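PDB 3U4J: NAD-dependent aldehyde dehydrogenase from Sinorhizobium meliloti, which probably oxidises aldehydes to carboxylic acids with NAD or NADP as electron acceptor. Local coordinates for residues Gly122-Ala134 against Phe173-Ile186. Residues are numbered along the deposited sequence; the frame is centred on the assembly and turned at random.
Sequences GEIGFCADLWSYA and FPFIIASERVPWAI
Trp131 lays one indole face on the ring of Pro183: CG of Pro183 stands over the five-membered ring of Trp131, 3.5 Å from its centroid, a CH-pi contact. Val182 and Ile186 meet the far, six-membered end of the same indole, so Trp131 is a knob in a hole completed by Ser179. A second CH-pi contact reverses the roles, with CB of Ala134 lying 3.8 Å from the centroid of the six-membered ring of Trp184. Tyr133 meets that indole rim to rim. Leu130, the other knob, fills a hole made by Ile176, Ser179, Glu180 and Trp184, setting CD1 against CB of Ser179 and CD2 against CH2 of Trp184. Nearer the helix starts, SG of Cys127 comes obliquely to the Phe175 ring, 3.3 Å from its CD2, and CD1 of Ile176 reaches CD2 of Phe126 at 3.5 Å.

Polar links are few. NE1 of Trp131 gives a weak, bent hydrogen bond (3.1 Å, 131°) to OG of Ser179, which, lying beside its own backbone N (chi1 -66°), itself donates to O of Phe175. A water joins OE1 of Glu123, 2.9 Å away, to N of Ile176 in the first turn of the second helix. The Glu123 carboxylate is also held by Lys115 and Gln119, while NE1 of Trp184 goes to O of Gly481.

The axes of 122-134 and 174-186 run nearly parallel (7°), 8.9 Å apart at closest approach, with knobs-into-holes packing. Helix 84-100 packs on 122-134, and 202-214 on Trp131 and Phe175. Helix 174-187 is the beta-alpha-beta crossover between parallel strands 153-168 and 191-195 of a mixed sheet, consistent with the Rossmann-like coenzyme-binding domain expected of aldehyde dehydrogenases.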
loop_
_atom_site.group_PDB
_atom_site.type_symbol
_atom_site.label_atom_id
_atom_site.label_comp_id
_atom_site.label_asym_id
_atom_site.label_seq_id
_atom_site.Cartn_x
_atom_site.Cartn_y
_atom_site.Cartn_z
ATOM N N GLY A 122 21.953 25.455 3.419
ATOM C CA GLY A 122 20.663 24.887 2.950
ATOM C C GLY A 122 20.674 23.361 2.915
ATOM O O GLY A 122 19.674 22.709 3.266
ATOM N N GLU A 123 21.788 22.778 2.486
ATOM C CA GLU A 123 21.922 21.314 2.535
ATOM C C GLU A 123 21.839 20.683 3.931
ATOM O O GLU A 123 21.224 19.626 4.097
ATOM C CB GLU A 123 23.195 20.864 1.836
ATOM C CG GLU A 123 23.093 20.985 0.350
ATOM C CD GLU A 123 24.375 20.563 -0.365
ATOM O OE1 GLU A 123 25.244 19.870 0.247
ATOM O OE2 GLU A 123 24.509 20.937 -1.554
ATOM N N ILE A 124 22.488 21.301 4.911
ATOM C CA ILE A 124 22.436 20.789 6.285
ATOM C C ILE A 124 20.987 20.801 6.766
ATOM O O ILE A 124 20.529 19.840 7.357
ATOM C CB ILE A 124 23.310 21.634 7.267
ATOM C CG1 ILE A 124 24.757 21.738 6.765
ATOM C CG2 ILE A 124 23.269 21.055 8.704
ATOM C CD1 ILE A 124 25.468 20.365 6.442
ATOM N N GLY A 125 20.271 21.901 6.509
ATOM C CA GLY A 125 18.833 21.983 6.827
ATOM C C GLY A 125 18.013 20.903 6.148
ATOM O O GLY A 125 17.130 20.283 6.756
ATOM N N PHE A 126 18.284 20.678 4.872
ATOM C CA PHE A 126 17.656 19.579 4.153
ATOM C C PHE A 126 17.966 18.200 4.775
ATOM O O PHE A 126 17.096 17.343 4.892
ATOM C CB PHE A 126 18.070 19.613 2.687
ATOM C CG PHE A 126 17.248 18.710 1.816
ATOM C CD1 PHE A 126 15.974 19.093 1.401
ATOM C CD2 PHE A 126 17.746 17.481 1.400
ATOM C CE1 PHE A 126 15.205 18.249 0.571
ATOM C CE2 PHE A 126 16.996 16.637 0.597
ATOM C CZ PHE A 126 15.721 17.014 0.180
ATOM N N CYS A 127 19.206 18.002 5.196
ATOM C CA CYS A 127 19.575 16.743 5.851
ATOM C C CYS A 127 18.824 16.548 7.152
ATOM O O CYS A 127 18.433 15.420 7.471
ATOM C CB CYS A 127 21.070 16.699 6.135
ATOM S SG CYS A 127 22.000 16.484 4.622
ATOM N N ALA A 128 18.630 17.633 7.915
ATOM C CA ALA A 128 17.826 17.497 9.118
ATOM C C ALA A 128 16.411 17.027 8.726
ATOM O O ALA A 128 15.809 16.210 9.433
ATOM C CB ALA A 128 17.774 18.809 9.915
ATOM N N ASP A 129 15.895 17.527 7.598
ATOM C CA ASP A 129 14.553 17.133 7.125
ATOM C C ASP A 129 14.529 15.674 6.651
ATOM O O ASP A 129 13.535 14.962 6.859
ATOM C CB ASP A 129 14.045 18.066 6.002
ATOM C CG ASP A 129 12.557 17.885 5.719
ATOM O OD1 ASP A 129 11.725 17.968 6.655
ATOM O OD2 ASP A 129 12.210 17.670 4.556
ATOM N N LEU A 130 15.622 15.219 6.021
ATOM C CA LEU A 130 15.729 13.815 5.646
ATOM C C LEU A 130 15.658 12.912 6.856
ATOM O O LEU A 130 14.938 11.910 6.833
ATOM C CB LEU A 130 17.011 13.533 4.880
ATOM C CG LEU A 130 17.085 14.052 3.432
ATOM C CD1 LEU A 130 18.569 14.039 3.001
ATOM C CD2 LEU A 130 16.243 13.216 2.482
ATOM N N TRP A 131 16.405 13.274 7.892
ATOM C CA TRP A 131 16.433 12.482 9.118
ATOM C C TRP A 131 15.027 12.525 9.729
ATOM O O TRP A 131 14.538 11.500 10.175
ATOM C CB TRP A 131 17.500 13.001 10.115
ATOM C CG TRP A 131 18.861 12.417 9.859
ATOM C CD1 TRP A 131 19.788 12.850 8.918
ATOM C CD2 TRP A 131 19.446 11.283 10.505
ATOM N NE1 TRP A 131 20.911 12.040 8.950
ATOM C CE2 TRP A 131 20.731 11.084 9.928
ATOM C CE3 TRP A 131 19.012 10.405 11.527
ATOM C CZ2 TRP A 131 21.579 10.053 10.335
ATOM C CZ3 TRP A 131 19.865 9.374 11.932
ATOM C CH2 TRP A 131 21.131 9.200 11.330
ATOM N N SER A 132 14.359 13.689 9.718
ATOM C CA SER A 132 13.011 13.763 10.305
ATOM C C SER A 132 11.989 12.946 9.545
ATOM O O SER A 132 11.177 12.267 10.151
ATOM C CB SER A 132 12.486 15.202 10.407
ATOM O OG SER A 132 13.399 15.980 11.149
ATOM N N TYR A 133 11.999 13.056 8.225
ATOM C CA TYR A 133 11.099 12.261 7.389
ATOM C C TYR A 133 11.266 10.763 7.669
ATOM O O TYR A 133 10.279 10.023 7.827
ATOM C CB TYR A 133 11.324 12.535 5.883
ATOM C CG TYR A 133 10.503 11.566 5.046
ATOM C CD1 TYR A 133 9.203 11.877 4.628
ATOM C CD2 TYR A 133 11.018 10.314 4.700
ATOM C CE1 TYR A 133 8.458 10.946 3.889
ATOM C CE2 TYR A 133 10.266 9.383 3.976
ATOM C CZ TYR A 133 9.003 9.708 3.586
ATOM O OH TYR A 133 8.284 8.765 2.889
ATOM N N ALA A 134 12.521 10.306 7.691
ATOM C CA ALA A 134 12.817 8.864 7.864
ATOM C C ALA A 134 12.421 8.403 9.251
ATOM O O ALA A 134 11.856 7.319 9.426
ATOM C CB ALA A 134 14.322 8.611 7.619
ATOM N N PHE A 173 28.454 15.415 -2.416
ATOM C CA PHE A 173 27.386 15.741 -1.449
ATOM C C PHE A 173 27.507 14.829 -0.223
ATOM O O PHE A 173 26.658 13.962 -0.002
ATOM C CB PHE A 173 25.994 15.549 -2.068
ATOM C CG PHE A 173 25.691 16.468 -3.215
ATOM C CD1 PHE A 173 25.263 17.767 -2.981
ATOM C CD2 PHE A 173 25.817 16.018 -4.519
ATOM C CE1 PHE A 173 24.970 18.637 -4.074
ATOM C CE2 PHE A 173 25.539 16.858 -5.615
ATOM C CZ PHE A 173 25.103 18.164 -5.383
ATOM N N PRO A 174 28.567 15.000 0.560
ATOM C CA PRO A 174 28.820 13.982 1.584
ATOM C C PRO A 174 27.718 13.911 2.622
ATOM O O PRO A 174 27.271 12.803 2.942
ATOM C CB PRO A 174 30.123 14.433 2.239
ATOM C CG PRO A 174 30.773 15.325 1.216
ATOM C CD PRO A 174 29.598 16.044 0.569
ATOM N N PHE A 175 27.259 15.057 3.120
ATOM C CA PHE A 175 26.302 15.016 4.215
ATOM C C PHE A 175 24.951 14.546 3.696
ATOM O O PHE A 175 24.234 13.767 4.358
ATOM C CB PHE A 175 26.204 16.373 4.934
ATOM C CG PHE A 175 25.716 16.270 6.374
ATOM C CD1 PHE A 175 26.490 15.629 7.349
ATOM C CD2 PHE A 175 24.510 16.844 6.765
ATOM C CE1 PHE A 175 26.079 15.569 8.674
ATOM C CE2 PHE A 175 24.063 16.768 8.119
ATOM C CZ PHE A 175 24.839 16.150 9.055
ATOM N N ILE A 176 24.597 15.037 2.506
ATOM C CA ILE A 176 23.323 14.675 1.893
ATOM C C ILE A 176 23.213 13.190 1.671
ATOM O O ILE A 176 22.208 12.567 2.042
ATOM C CB ILE A 176 23.088 15.440 0.563
ATOM C CG1 ILE A 176 22.731 16.907 0.868
ATOM C CG2 ILE A 176 22.019 14.746 -0.271
ATOM C CD1 ILE A 176 21.237 17.175 1.016
ATOM N N ILE A 177 24.241 12.605 1.064
ATOM C CA ILE A 177 24.167 11.198 0.704
ATOM C C ILE A 177 24.149 10.327 1.956
ATOM O O ILE A 177 23.417 9.338 2.009
ATOM C CB ILE A 177 25.231 10.817 -0.379
ATOM C CG1 ILE A 177 24.819 11.556 -1.686
ATOM C CG2 ILE A 177 25.202 9.314 -0.690
ATOM C CD1 ILE A 177 25.916 11.797 -2.661
ATOM N N ALA A 178 24.926 10.700 2.969
ATOM C CA ALA A 178 24.851 9.965 4.247
ATOM C C ALA A 178 23.400 10.004 4.780
ATOM O O ALA A 178 22.842 8.964 5.207
ATOM C CB ALA A 178 25.799 10.568 5.246
ATOM N N SER A 179 22.802 11.198 4.707
ATOM C CA SER A 179 21.468 11.444 5.212
ATOM C C SER A 179 20.347 10.832 4.349
ATOM O O SER A 179 19.235 10.643 4.841
ATOM C CB SER A 179 21.243 12.945 5.410
ATOM O OG SER A 179 22.076 13.446 6.439
ATOM N N GLU A 180 20.634 10.528 3.078
ATOM C CA GLU A 180 19.690 9.768 2.219
ATOM C C GLU A 180 19.824 8.251 2.399
ATOM O O GLU A 180 19.031 7.497 1.858
ATOM C CB GLU A 180 19.936 10.033 0.727
ATOM C CG GLU A 180 19.748 11.434 0.215
ATOM C CD GLU A 180 20.140 11.540 -1.279
ATOM O OE1 GLU A 180 20.774 10.595 -1.838
ATOM O OE2 GLU A 180 19.827 12.587 -1.887
ATOM N N ARG A 181 20.855 7.794 3.099
ATOM C CA ARG A 181 21.124 6.336 3.208
ATOM C C ARG A 181 21.029 5.850 4.653
ATOM O O ARG A 181 20.256 4.951 4.947
ATOM C CB ARG A 181 22.523 5.979 2.679
ATOM C CG ARG A 181 22.785 6.402 1.216
ATOM C CD ARG A 181 22.027 5.545 0.183
ATOM N NE ARG A 181 22.447 5.985 -1.150
ATOM C CZ ARG A 181 22.003 7.074 -1.763
ATOM N NH1 ARG A 181 21.035 7.815 -1.225
ATOM N NH2 ARG A 181 22.528 7.428 -2.931
ATOM N N VAL A 182 21.842 6.425 5.537
ATOM C CA VAL A 182 21.909 5.970 6.929
ATOM C C VAL A 182 20.529 5.907 7.618
ATOM O O VAL A 182 20.190 4.885 8.201
ATOM C CB VAL A 182 22.950 6.784 7.771
ATOM C CG1 VAL A 182 22.869 6.447 9.284
ATOM C CG2 VAL A 182 24.390 6.564 7.235
ATOM N N PRO A 183 19.722 6.989 7.542
ATOM C CA PRO A 183 18.452 6.934 8.314
ATOM C C PRO A 183 17.489 5.847 7.825
ATOM O O PRO A 183 16.795 5.243 8.629
ATOM C CB PRO A 183 17.830 8.340 8.089
ATOM C CG PRO A 183 18.952 9.225 7.669
ATOM C CD PRO A 183 19.921 8.309 6.913
ATOM N N TRP A 184 17.460 5.586 6.519
ATOM C CA TRP A 184 16.628 4.547 5.973
ATOM C C TRP A 184 17.097 3.156 6.394
ATOM O O TRP A 184 16.274 2.265 6.688
ATOM C CB TRP A 184 16.541 4.669 4.450
ATOM C CG TRP A 184 15.451 5.664 4.017
ATOM C CD1 TRP A 184 14.199 5.350 3.566
ATOM C CD2 TRP A 184 15.526 7.108 4.031
ATOM N NE1 TRP A 184 13.490 6.508 3.310
ATOM C CE2 TRP A 184 14.276 7.597 3.575
ATOM C CE3 TRP A 184 16.533 8.032 4.366
ATOM C CZ2 TRP A 184 13.999 8.975 3.426
ATOM C CZ3 TRP A 184 16.259 9.421 4.251
ATOM C CH2 TRP A 184 14.989 9.876 3.782
ATOM N N ALA A 185 18.414 2.988 6.438
ATOM C CA ALA A 185 19.024 1.725 6.840
ATOM C C ALA A 185 18.832 1.449 8.342
ATOM O O ALA A 185 18.259 0.440 8.730
ATOM C CB ALA A 185 20.552 1.745 6.453
ATOM N N ILE A 186 19.276 2.354 9.207
ATOM C CA ILE A 186 19.123 2.090 10.661
ATOM C C ILE A 186 17.652 2.191 11.089
ATOM O O ILE A 186 17.234 1.545 12.039
ATOM C CB ILE A 186 20.005 3.017 11.535
ATOM C CG1 ILE A 186 19.614 4.500 11.362
ATOM C CG2 ILE A 186 21.469 2.788 11.173
ATOM C CD1 ILE A 186 20.089 5.445 12.473
HETATM O O HOH W 1 26.199 17.393 1.309
#